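Sso-CP2 metallo-carboxypetidase (Sulfolobus solfataricus, PDB 4MMO) is a zinc-binding hydrolase of the M20 peptidase family that probably acts as a metallo-carboxypeptidase, trimming peptides from the C-terminal end. Local coordinates at residues A[6-11]-A[95-100]; A[246-251]-A[271-276]. One frame throughout, in Å; residues are numbered along the deposited sequence.

Interaction 1. Residues A[6-11]-A[95-100]; sequences YTLIEF and DRIYAR
I97 overlaps two neighbouring residues of helix 3-12 at once, reaching across from strand 96-98 with both branches of its side chain. Its CD1 methyl meets L8, with L8 CD2 to I97 CD1 at 3.7 Å. The shorter branch takes the second partner: I9 CD1 lies 3.7 Å from I97 CG2, and the same I9 methyl sits 4.0 Å from I97 CD1, so it touches both arms. In I97, chi1 of -55° sets CG1 anti to the carbonyl carbon; the long arm then runs across the helix face and turns in to L8 at CD1, while CG2 points more directly at the helix and faces I9. L5 and L12 of the same helix also touch I97, so that one strand residue is packed along more than one helical turn. Cutting I97 back to an alanine removes both arms, which would probably open a gap beside L8 and I9. Backbone bonds join I97 to I415 and Y98 to T91, placing the strand in the middle of a three-stranded antiparallel sheet. No hydrogen bond crosses between the segments: all three touching residues are buried and aliphatic, which implies that helix and sheet are held here by hydrophobic burial and fit of shape.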
# COMPACT_ATOMS: atom_id res chain seq x y z
N TYR A 6 -36.95 -4.52 23.18
CA TYR A 6 -36.03 -4.96 24.22
C TYR A 6 -35.13 -6.09 23.73
O TYR A 6 -33.92 -6.07 23.98
CB TYR A 6 -36.81 -5.43 25.46
CG TYR A 6 -35.96 -6.20 26.45
CD1 TYR A 6 -35.15 -5.54 27.36
CD2 TYR A 6 -35.97 -7.59 26.46
CE1 TYR A 6 -34.38 -6.25 28.27
CE2 TYR A 6 -35.20 -8.30 27.36
CZ TYR A 6 -34.40 -7.62 28.26
OH TYR A 6 -33.64 -8.33 29.16
N THR A 7 -35.71 -7.05 23.02
CA THR A 7 -34.93 -8.20 22.56
C THR A 7 -33.93 -7.77 21.50
O THR A 7 -32.81 -8.29 21.45
CB THR A 7 -35.85 -9.30 22.02
OG1 THR A 7 -36.78 -9.68 23.03
CG2 THR A 7 -35.03 -10.53 21.60
N LEU A 8 -34.31 -6.81 20.65
CA LEU A 8 -33.40 -6.31 19.63
C LEU A 8 -32.19 -5.65 20.28
O LEU A 8 -31.05 -5.91 19.88
CB LEU A 8 -34.12 -5.33 18.70
CG LEU A 8 -33.22 -4.53 17.75
CD1 LEU A 8 -32.39 -5.46 16.87
CD2 LEU A 8 -34.06 -3.59 16.89
N ILE A 9 -32.44 -4.82 21.29
CA ILE A 9 -31.37 -4.15 22.04
C ILE A 9 -30.42 -5.17 22.65
O ILE A 9 -29.20 -5.04 22.54
CB ILE A 9 -31.95 -3.27 23.18
CG1 ILE A 9 -32.81 -2.14 22.62
CG2 ILE A 9 -30.82 -2.69 24.06
CD1 ILE A 9 -32.06 -1.10 21.80
N GLU A 10 -31.00 -6.19 23.28
CA GLU A 10 -30.22 -7.27 23.88
C GLU A 10 -29.34 -7.95 22.83
O GLU A 10 -28.17 -8.23 23.08
CB GLU A 10 -31.18 -8.28 24.51
CG GLU A 10 -30.53 -9.46 25.19
CD GLU A 10 -31.55 -10.41 25.79
OE1 GLU A 10 -32.53 -10.76 25.09
OE2 GLU A 10 -31.38 -10.80 26.97
N PHE A 11 -29.91 -8.19 21.65
CA PHE A 11 -29.20 -8.82 20.54
C PHE A 11 -28.04 -7.94 20.09
O PHE A 11 -26.92 -8.41 19.87
CB PHE A 11 -30.18 -9.03 19.37
CG PHE A 11 -29.68 -9.94 18.27
CD1 PHE A 11 -28.67 -10.87 18.49
CD2 PHE A 11 -30.24 -9.86 17.00
CE1 PHE A 11 -28.24 -11.70 17.47
CE2 PHE A 11 -29.81 -10.69 15.98
CZ PHE A 11 -28.81 -11.61 16.21
N ASP A 95 -35.06 8.64 18.76
CA ASP A 95 -35.92 7.55 18.28
C ASP A 95 -35.17 6.62 17.33
O ASP A 95 -35.75 6.03 16.42
CB ASP A 95 -37.17 8.12 17.59
CG ASP A 95 -38.09 8.83 18.57
OD1 ASP A 95 -38.82 8.14 19.31
OD2 ASP A 95 -38.09 10.08 18.58
N ARG A 96 -33.86 6.50 17.56
CA ARG A 96 -33.01 5.62 16.77
C ARG A 96 -32.17 4.77 17.70
O ARG A 96 -31.89 5.16 18.83
CB ARG A 96 -32.09 6.44 15.87
CG ARG A 96 -32.81 7.20 14.78
CD ARG A 96 -31.85 8.00 13.92
NE ARG A 96 -32.55 8.82 12.94
CZ ARG A 96 -31.99 9.32 11.84
NH1 ARG A 96 -30.72 9.07 11.55
NH2 ARG A 96 -32.72 10.06 11.01
N ILE A 97 -31.77 3.59 17.22
CA ILE A 97 -30.87 2.72 17.96
C ILE A 97 -29.50 2.77 17.31
O ILE A 97 -29.38 2.56 16.11
CB ILE A 97 -31.36 1.26 17.93
CG1 ILE A 97 -32.79 1.17 18.45
CG2 ILE A 97 -30.44 0.38 18.78
CD1 ILE A 97 -33.43 -0.18 18.21
N TYR A 98 -28.47 3.04 18.10
CA TYR A 98 -27.11 3.19 17.58
C TYR A 98 -26.24 2.00 17.95
O TYR A 98 -25.83 1.85 19.10
CB TYR A 98 -26.48 4.48 18.09
CG TYR A 98 -27.05 5.72 17.44
CD1 TYR A 98 -28.20 6.33 17.94
CD2 TYR A 98 -26.45 6.27 16.32
CE1 TYR A 98 -28.73 7.45 17.34
CE2 TYR A 98 -26.97 7.39 15.71
CZ TYR A 98 -28.11 7.98 16.22
OH TYR A 98 -28.63 9.10 15.61
N ALA A 99 -25.97 1.15 16.97
CA ALA A 99 -25.10 -0.00 17.18
C ALA A 99 -24.62 -0.57 15.84
O ALA A 99 -25.33 -0.49 14.84
CB ALA A 99 -25.83 -1.08 17.96
N ARG A 100 -23.41 -1.11 15.84
CA ARG A 100 -22.96 -1.92 14.71
C ARG A 100 -23.90 -3.12 14.60
O ARG A 100 -24.17 -3.80 15.60
CB ARG A 100 -21.52 -2.39 14.92
CG ARG A 100 -21.07 -3.55 14.03
CD ARG A 100 -21.08 -3.21 12.54
NE ARG A 100 -19.90 -2.46 12.12
CZ ARG A 100 -19.89 -1.18 11.75
NH1 ARG A 100 -21.00 -0.45 11.72
NH2 ARG A 100 -18.74 -0.62 11.39

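Interaction 2. Residues A[246-251]-A[271-276]; sequences KKYDID and KIAEAL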
# COMPACT_ATOMS: atom_id res chain seq x y z
N LYS A 246 -34.01 1.38 -16.17
CA LYS A 246 -34.52 2.67 -16.60
C LYS A 246 -35.30 3.36 -15.48
O LYS A 246 -35.28 4.58 -15.36
CB LYS A 246 -35.41 2.51 -17.83
N LYS A 247 -35.98 2.56 -14.66
CA LYS A 247 -36.78 3.10 -13.57
C LYS A 247 -35.96 3.36 -12.31
O LYS A 247 -36.41 4.06 -11.41
CB LYS A 247 -37.92 2.13 -13.23
CG LYS A 247 -38.92 1.91 -14.35
CD LYS A 247 -39.91 0.82 -13.99
CE LYS A 247 -40.71 0.36 -15.19
NZ LYS A 247 -40.64 -1.12 -15.36
N TYR A 248 -34.76 2.79 -12.24
CA TYR A 248 -33.92 2.95 -11.06
C TYR A 248 -33.65 4.43 -10.81
O TYR A 248 -33.06 5.11 -11.65
CB TYR A 248 -32.60 2.18 -11.20
CG TYR A 248 -31.79 2.11 -9.93
CD1 TYR A 248 -32.39 1.80 -8.71
CD2 TYR A 248 -30.42 2.33 -9.94
CE1 TYR A 248 -31.65 1.73 -7.54
CE2 TYR A 248 -29.67 2.26 -8.78
CZ TYR A 248 -30.29 1.96 -7.58
OH TYR A 248 -29.55 1.89 -6.42
N ASP A 249 -34.10 4.92 -9.66
CA ASP A 249 -34.14 6.35 -9.39
C ASP A 249 -32.91 6.80 -8.61
O ASP A 249 -32.73 6.45 -7.44
CB ASP A 249 -35.41 6.69 -8.62
CG ASP A 249 -35.73 8.18 -8.63
OD1 ASP A 249 -35.23 8.89 -9.52
OD2 ASP A 249 -36.49 8.62 -7.74
N ILE A 250 -32.06 7.58 -9.28
CA ILE A 250 -30.80 8.05 -8.71
C ILE A 250 -30.72 9.57 -8.73
O ILE A 250 -30.82 10.19 -9.78
CB ILE A 250 -29.60 7.50 -9.52
CG1 ILE A 250 -29.55 5.97 -9.42
CG2 ILE A 250 -28.28 8.11 -9.02
CD1 ILE A 250 -28.54 5.33 -10.36
N ASP A 251 -30.52 10.16 -7.55
CA ASP A 251 -30.16 11.56 -7.45
C ASP A 251 -28.65 11.66 -7.62
O ASP A 251 -27.90 11.39 -6.68
CB ASP A 251 -30.59 12.14 -6.10
CG ASP A 251 -30.42 13.65 -6.02
OD1 ASP A 251 -29.61 14.21 -6.79
OD2 ASP A 251 -31.09 14.28 -5.18
N LYS A 271 -27.11 6.18 -16.94
CA LYS A 271 -25.79 5.63 -17.23
C LYS A 271 -25.13 5.13 -15.95
O LYS A 271 -24.42 4.13 -15.96
CB LYS A 271 -24.91 6.69 -17.90
CG LYS A 271 -23.61 6.16 -18.49
CD LYS A 271 -23.87 4.97 -19.42
CE LYS A 271 -22.86 4.91 -20.56
NZ LYS A 271 -21.46 4.87 -20.07
N ILE A 272 -25.38 5.84 -14.85
CA ILE A 272 -24.86 5.45 -13.55
C ILE A 272 -25.53 4.16 -13.10
O ILE A 272 -24.87 3.25 -12.61
CB ILE A 272 -25.10 6.56 -12.50
CG1 ILE A 272 -24.19 7.75 -12.80
CG2 ILE A 272 -24.84 6.06 -11.09
CD1 ILE A 272 -24.56 9.02 -12.05
N ALA A 273 -26.85 4.09 -13.28
CA ALA A 273 -27.61 2.91 -12.91
C ALA A 273 -27.12 1.69 -13.68
O ALA A 273 -26.98 0.60 -13.12
CB ALA A 273 -29.09 3.13 -13.17
N GLU A 274 -26.85 1.89 -14.96
CA GLU A 274 -26.38 0.80 -15.81
C GLU A 274 -25.01 0.33 -15.34
O GLU A 274 -24.81 -0.86 -15.10
CB GLU A 274 -26.32 1.27 -17.26
CG GLU A 274 -26.03 0.16 -18.26
CD GLU A 274 -25.97 0.66 -19.69
OE1 GLU A 274 -26.60 1.71 -19.98
OE2 GLU A 274 -25.30 0.02 -20.52
N ALA A 275 -24.07 1.25 -15.21
CA ALA A 275 -22.70 0.91 -14.82
C ALA A 275 -22.67 0.20 -13.47
O ALA A 275 -22.03 -0.84 -13.31
CB ALA A 275 -21.84 2.16 -14.77
N LEU A 276 -23.38 0.76 -12.51
CA LEU A 276 -23.40 0.25 -11.14
C LEU A 276 -23.96 -1.17 -11.07
O LEU A 276 -23.41 -2.02 -10.38
CB LEU A 276 -24.23 1.19 -10.27
CG LEU A 276 -24.23 0.94 -8.76
CD1 LEU A 276 -22.82 0.98 -8.19
CD2 LEU A 276 -25.11 1.97 -8.08
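Y248 presents the edge of its ring, not a face, to A273 on helix 269-278. The alanine methyl lies in the ring plane, with A273 CB 3.6 Å from Y248 CD2. CG stands anti to the backbone N (chi1 -170°), which lays the ring across the approach of the methyl, its CD2 edge facing A273. I250, two residues further along the connection between helices 239-247 and 252-259, points its CD1 at the helix backbone, 3.6 Å from A273 N. The same I250 CD1 meets A273 CB obliquely, also at 3.6 Å, and touches the branch methyl of I272, I250 CD1 to I272 CG2 being 3.8 Å. A273 is thus gripped by a ring edge and an aliphatic tip, and its small side chain is consistent with the close approach of the extended segment, the Y248 and A273 CA atoms being 6.6 Å apart. D249, between Y248 and I250, points away from the helix and forms salt bridges with K170, R172 and K269. Beyond the contact, I272 packs on L203 of the second subunit. The chemistry implies a double hold on helix 269-278, apolar burial backed by a charged tie to K269 at its start, while K170 and R172 link the connection to another part of the chain.

From the N terminus, interaction 1 comes first: it closes a long loop of 83 intervening residues, bringing the opening helix 3-12 back onto strand 96-98, the central strand of the small sheet completed by 414-416 near the C-terminal end. Interaction 2 opens only after that loop has closed and spans a much shorter one, in which helix 252-259 joins the 246-251 connection to helix 269-278. The two are in series, neither nested nor crossed. The centres of interaction 1 and interaction 2 are about 33 Å apart, and the nearest atoms of interactions 1 and 2 about 17 Å apart. Interaction 1 belongs to the zinc-binding part of the fold, interaction 2 to the dimerisation region, beside the second subunit.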